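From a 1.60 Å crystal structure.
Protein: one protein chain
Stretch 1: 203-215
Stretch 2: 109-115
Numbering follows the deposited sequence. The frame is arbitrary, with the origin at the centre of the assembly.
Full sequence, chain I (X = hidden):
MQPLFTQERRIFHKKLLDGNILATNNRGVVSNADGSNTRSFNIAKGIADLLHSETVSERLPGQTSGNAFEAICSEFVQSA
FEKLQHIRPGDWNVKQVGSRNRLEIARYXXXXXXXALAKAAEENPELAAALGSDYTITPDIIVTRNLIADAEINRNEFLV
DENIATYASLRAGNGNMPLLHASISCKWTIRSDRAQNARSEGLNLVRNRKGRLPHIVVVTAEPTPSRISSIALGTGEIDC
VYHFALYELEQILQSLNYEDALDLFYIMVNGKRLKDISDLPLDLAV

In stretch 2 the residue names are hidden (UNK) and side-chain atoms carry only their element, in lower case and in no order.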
# COMPACT_ATOMS: atom_id res chain seq x y z
N LEU I 203 3.75 1.30 7.99
CA LEU I 203 3.15 1.78 6.75
C LEU I 203 3.10 3.29 6.68
O LEU I 203 3.24 3.87 5.59
CB LEU I 203 1.76 1.19 6.53
CG LEU I 203 1.89 -0.25 6.01
CD1 LEU I 203 0.57 -0.98 6.16
CD2 LEU I 203 2.34 -0.22 4.54
N ASN I 204 2.91 3.94 7.83
CA ASN I 204 2.90 5.40 7.83
C ASN I 204 4.29 5.93 7.48
O ASN I 204 4.43 6.93 6.76
CB ASN I 204 2.46 5.94 9.19
CG ASN I 204 0.94 5.92 9.35
OD1 ASN I 204 0.21 6.08 8.37
ND2 ASN I 204 0.46 5.74 10.58
N LEU I 205 5.34 5.28 7.98
CA LEU I 205 6.70 5.72 7.67
C LEU I 205 6.97 5.51 6.17
O LEU I 205 7.65 6.31 5.51
CB LEU I 205 7.71 4.90 8.50
CG LEU I 205 7.73 5.24 9.99
CD1 LEU I 205 8.69 4.28 10.71
CD2 LEU I 205 8.14 6.70 10.17
N VAL I 206 6.44 4.41 5.62
CA VAL I 206 6.62 4.15 4.20
C VAL I 206 5.90 5.17 3.33
O VAL I 206 6.50 5.80 2.42
CB VAL I 206 6.06 2.74 3.80
CG1 VAL I 206 5.99 2.61 2.27
CG2 VAL I 206 6.91 1.65 4.40
N ARG I 207 4.61 5.34 3.61
CA ARG I 207 3.75 6.22 2.81
C ARG I 207 4.05 7.69 2.81
O ARG I 207 3.76 8.38 1.82
CB ARG I 207 2.29 6.03 3.23
CG ARG I 207 1.75 4.65 2.87
CD ARG I 207 0.35 4.41 3.40
NE ARG I 207 -0.14 3.11 2.92
CZ ARG I 207 -1.24 2.50 3.36
NH1 ARG I 207 -1.98 3.07 4.30
NH2 ARG I 207 -1.59 1.32 2.87
N ASN I 208 4.64 8.19 3.89
CA ASN I 208 4.86 9.64 4.02
C ASN I 208 6.29 10.14 3.86
O ASN I 208 6.56 11.33 4.03
CB ASN I 208 4.31 10.09 5.38
CG ASN I 208 2.81 9.97 5.43
OD1 ASN I 208 2.10 10.73 4.77
ND2 ASN I 208 2.30 8.99 6.18
N ARG I 209 7.22 9.25 3.53
CA ARG I 209 8.61 9.67 3.44
C ARG I 209 9.03 10.50 2.24
O ARG I 209 8.47 10.37 1.15
CB ARG I 209 9.54 8.45 3.42
CG ARG I 209 9.55 7.74 2.05
CD ARG I 209 10.37 6.43 2.08
NE ARG I 209 10.60 5.91 0.73
CZ ARG I 209 9.72 5.21 0.01
NH1 ARG I 209 8.51 4.90 0.49
NH2 ARG I 209 10.05 4.82 -1.23
N LYS I 210 10.02 11.35 2.47
CA LYS I 210 10.66 12.11 1.40
C LYS I 210 12.12 11.75 1.66
O LYS I 210 12.74 12.25 2.60
CB LYS I 210 10.40 13.61 1.55
CG LYS I 210 8.95 13.95 1.31
CD LYS I 210 8.77 15.47 1.26
CE LYS I 210 7.33 15.82 1.02
NZ LYS I 210 7.17 17.32 0.95
N GLY I 211 12.67 10.86 0.85
CA GLY I 211 14.03 10.40 1.04
C GLY I 211 14.03 8.90 1.32
O GLY I 211 12.97 8.27 1.18
N ARG I 212 15.19 8.32 1.69
CA ARG I 212 15.27 6.87 1.93
C ARG I 212 14.52 6.48 3.21
O ARG I 212 14.59 7.15 4.22
CB ARG I 212 16.72 6.38 2.05
CG ARG I 212 16.82 4.81 2.01
CD ARG I 212 18.24 4.25 2.18
NE ARG I 212 18.22 2.78 2.17
CZ ARG I 212 19.28 1.98 2.31
NH1 ARG I 212 20.50 2.48 2.47
NH2 ARG I 212 19.12 0.65 2.27
N LEU I 213 13.79 5.38 3.13
CA LEU I 213 13.05 4.88 4.27
C LEU I 213 14.01 4.49 5.38
O LEU I 213 15.06 3.90 5.10
CB LEU I 213 12.31 3.61 3.86
CG LEU I 213 11.30 3.05 4.89
CD1 LEU I 213 10.12 4.00 5.03
CD2 LEU I 213 10.79 1.70 4.39
N PRO I 214 13.69 4.84 6.63
CA PRO I 214 14.55 4.47 7.77
C PRO I 214 14.47 2.95 7.95
O PRO I 214 13.60 2.29 7.39
CB PRO I 214 13.84 5.08 8.98
CG PRO I 214 13.00 6.22 8.42
CD PRO I 214 12.56 5.70 7.03
N HIS I 215 15.39 2.40 8.73
CA HIS I 215 15.27 1.00 9.13
C HIS I 215 13.95 0.97 9.93
O HIS I 215 13.63 1.91 10.66
CB HIS I 215 16.40 0.62 10.09
CG HIS I 215 17.71 0.38 9.41
ND1 HIS I 215 18.66 1.36 9.23
CD2 HIS I 215 18.23 -0.75 8.88
CE1 HIS I 215 19.72 0.84 8.63
NE2 HIS I 215 19.47 -0.44 8.40
N UNK I 109 14.36 15.13 8.71
CA UNK I 109 14.22 15.47 7.33
C UNK I 109 13.15 14.79 6.49
O UNK I 109 12.36 15.46 5.83
c UNK I 109 17.20 16.22 5.08
n UNK I 109 17.40 15.88 3.82
o UNK I 109 18.14 16.52 5.86
c UNK I 109 15.77 16.23 5.54
c UNK I 109 15.57 15.30 6.67
N UNK I 110 13.11 13.46 6.53
CA UNK I 110 12.15 12.76 5.70
C UNK I 110 10.69 12.97 6.06
O UNK I 110 9.82 12.64 5.27
c UNK I 110 13.87 10.90 5.40
o UNK I 110 14.74 11.36 7.58
n UNK I 110 15.00 9.26 6.76
c UNK I 110 12.43 11.25 5.68
c UNK I 110 14.59 10.53 6.67
N UNK I 111 10.42 13.51 7.25
CA UNK I 111 9.03 13.71 7.68
C UNK I 111 8.73 15.14 8.17
O UNK I 111 7.66 15.38 8.76
c UNK I 111 10.36 9.31 8.17
c UNK I 111 7.96 10.61 7.61
c UNK I 111 8.20 9.31 7.09
c UNK I 111 9.40 8.69 7.38
c UNK I 111 10.11 10.60 8.66
c UNK I 111 8.92 11.27 8.39
o UNK I 111 9.67 7.45 6.84
c UNK I 111 8.71 12.72 8.81
N UNK I 112 9.62 16.07 7.88
CA UNK I 112 9.44 17.45 8.35
C UNK I 112 8.16 18.10 7.84
O UNK I 112 7.61 18.98 8.50
c UNK I 112 10.64 18.29 7.95
N UNK I 113 7.67 17.68 6.67
CA UNK I 113 6.45 18.25 6.13
C UNK I 113 5.19 17.92 6.93
O UNK I 113 4.15 18.53 6.69
c UNK I 113 6.21 16.29 4.53
c UNK I 113 6.22 17.79 4.68
n UNK I 113 7.34 15.54 4.73
c UNK I 113 7.06 14.26 4.51
n UNK I 113 5.78 14.17 4.18
c UNK I 113 5.22 15.43 4.19
N UNK I 114 5.25 16.96 7.84
CA UNK I 114 4.08 16.64 8.63
C UNK I 114 3.70 17.82 9.53
O UNK I 114 2.53 17.99 9.88
c UNK I 114 4.31 15.37 9.44
c UNK I 114 3.32 13.93 7.61
c UNK I 114 4.56 12.91 9.52
c UNK I 114 4.48 14.10 8.58
N UNK I 115 4.68 18.65 9.88
CA UNK I 115 4.38 19.84 10.70
C UNK I 115 3.47 20.78 9.91
O UNK I 115 2.49 21.32 10.44
c UNK I 115 5.66 20.64 11.08
o UNK I 115 6.47 19.87 11.97
c UNK I 115 5.28 21.95 11.80
O HOH W 1 3.43 12.69 2.95

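Position 109 carries three carbons in a row, the third bearing one oxygen and one nitrogen, and its side chain touches nothing on stretch 1. An unbranched chain ending in an amide is glutamine, Gln109.

Position 110 has the same inventory: three carbons, then an oxygen and a nitrogen on the last. Here the chain is buried, passing Gly211 and ending beside Arg212 and Pro214. This is Gln110. Its NE2 gives a weak hydrogen bond to Arg212 O at 3.3 Å, nearly straight, while its CG lies 4.4 Å from Gly211 CA. A CB on Gly211 would sit tightly against that CG, and the local backbone angles by themselves already call for glycine. The main chain works too: Lys210 N donates to Gln110 O at 3.1 Å, and Gln110 CA comes 3.2 Å from Lys210 O in a CA-H...O contact, so the two backbones meet closely.

Position 111 shows one carbon leading to a six-carbon ring that bears an oxygen, inserted among Leu205, Asn208, Arg209 and Pro214. A hydroxylated six-membered ring means tyrosine, Tyr111. Its OH donates to Leu205 O at 2.7 Å, a carbonyl at the ring edge. Leu205 CD2 packs off-centre on the ring, 3.7 Å from Tyr111 CZ, and Pro214 CG lies at the edge, 4.1 Å from Tyr111 CE1.

Position 112 has a single side-chain carbon, which makes no contact with stretch 1: Ala112.

Position 113 has one carbon followed by a five-membered ring of three carbons and two nitrogens, directed toward stretch 1. That is histidine, His113. Lys210 CE sits over one face, 3.6 Å from the centroid of the His113 ring. At the edge, His113 NE2 lies 2.9 Å from Asn208 O, and a water lies 3.0 Å from both His113 NE2 and Asn208 OD1, donating to the latter.

Position 114 has four carbons, forked at the second, with one tip near Asn208. This is leucine, Leu114, whose CD2 lies 4.4 Å from Asn208 OD1.

Position 115 has one carbon bearing an oxygen and a carbon, out of reach of stretch 1: the branched hydroxyl residue threonine, Thr115.

The contact is a backbone clasp at Lys210 and Gln110 with side chains fitted around it. Tyr111 and Gln110 spend their polar ends on main-chain carbonyls, and the tyrosine ring gains apolar packing besides. Lys210 lends His113 its aliphatic stem, leaving NZ to bond elsewhere in the structure. The rule to read here is that one side chain can serve polar and apolar needs together.

Stretch 2 109-115: QQYAHLT
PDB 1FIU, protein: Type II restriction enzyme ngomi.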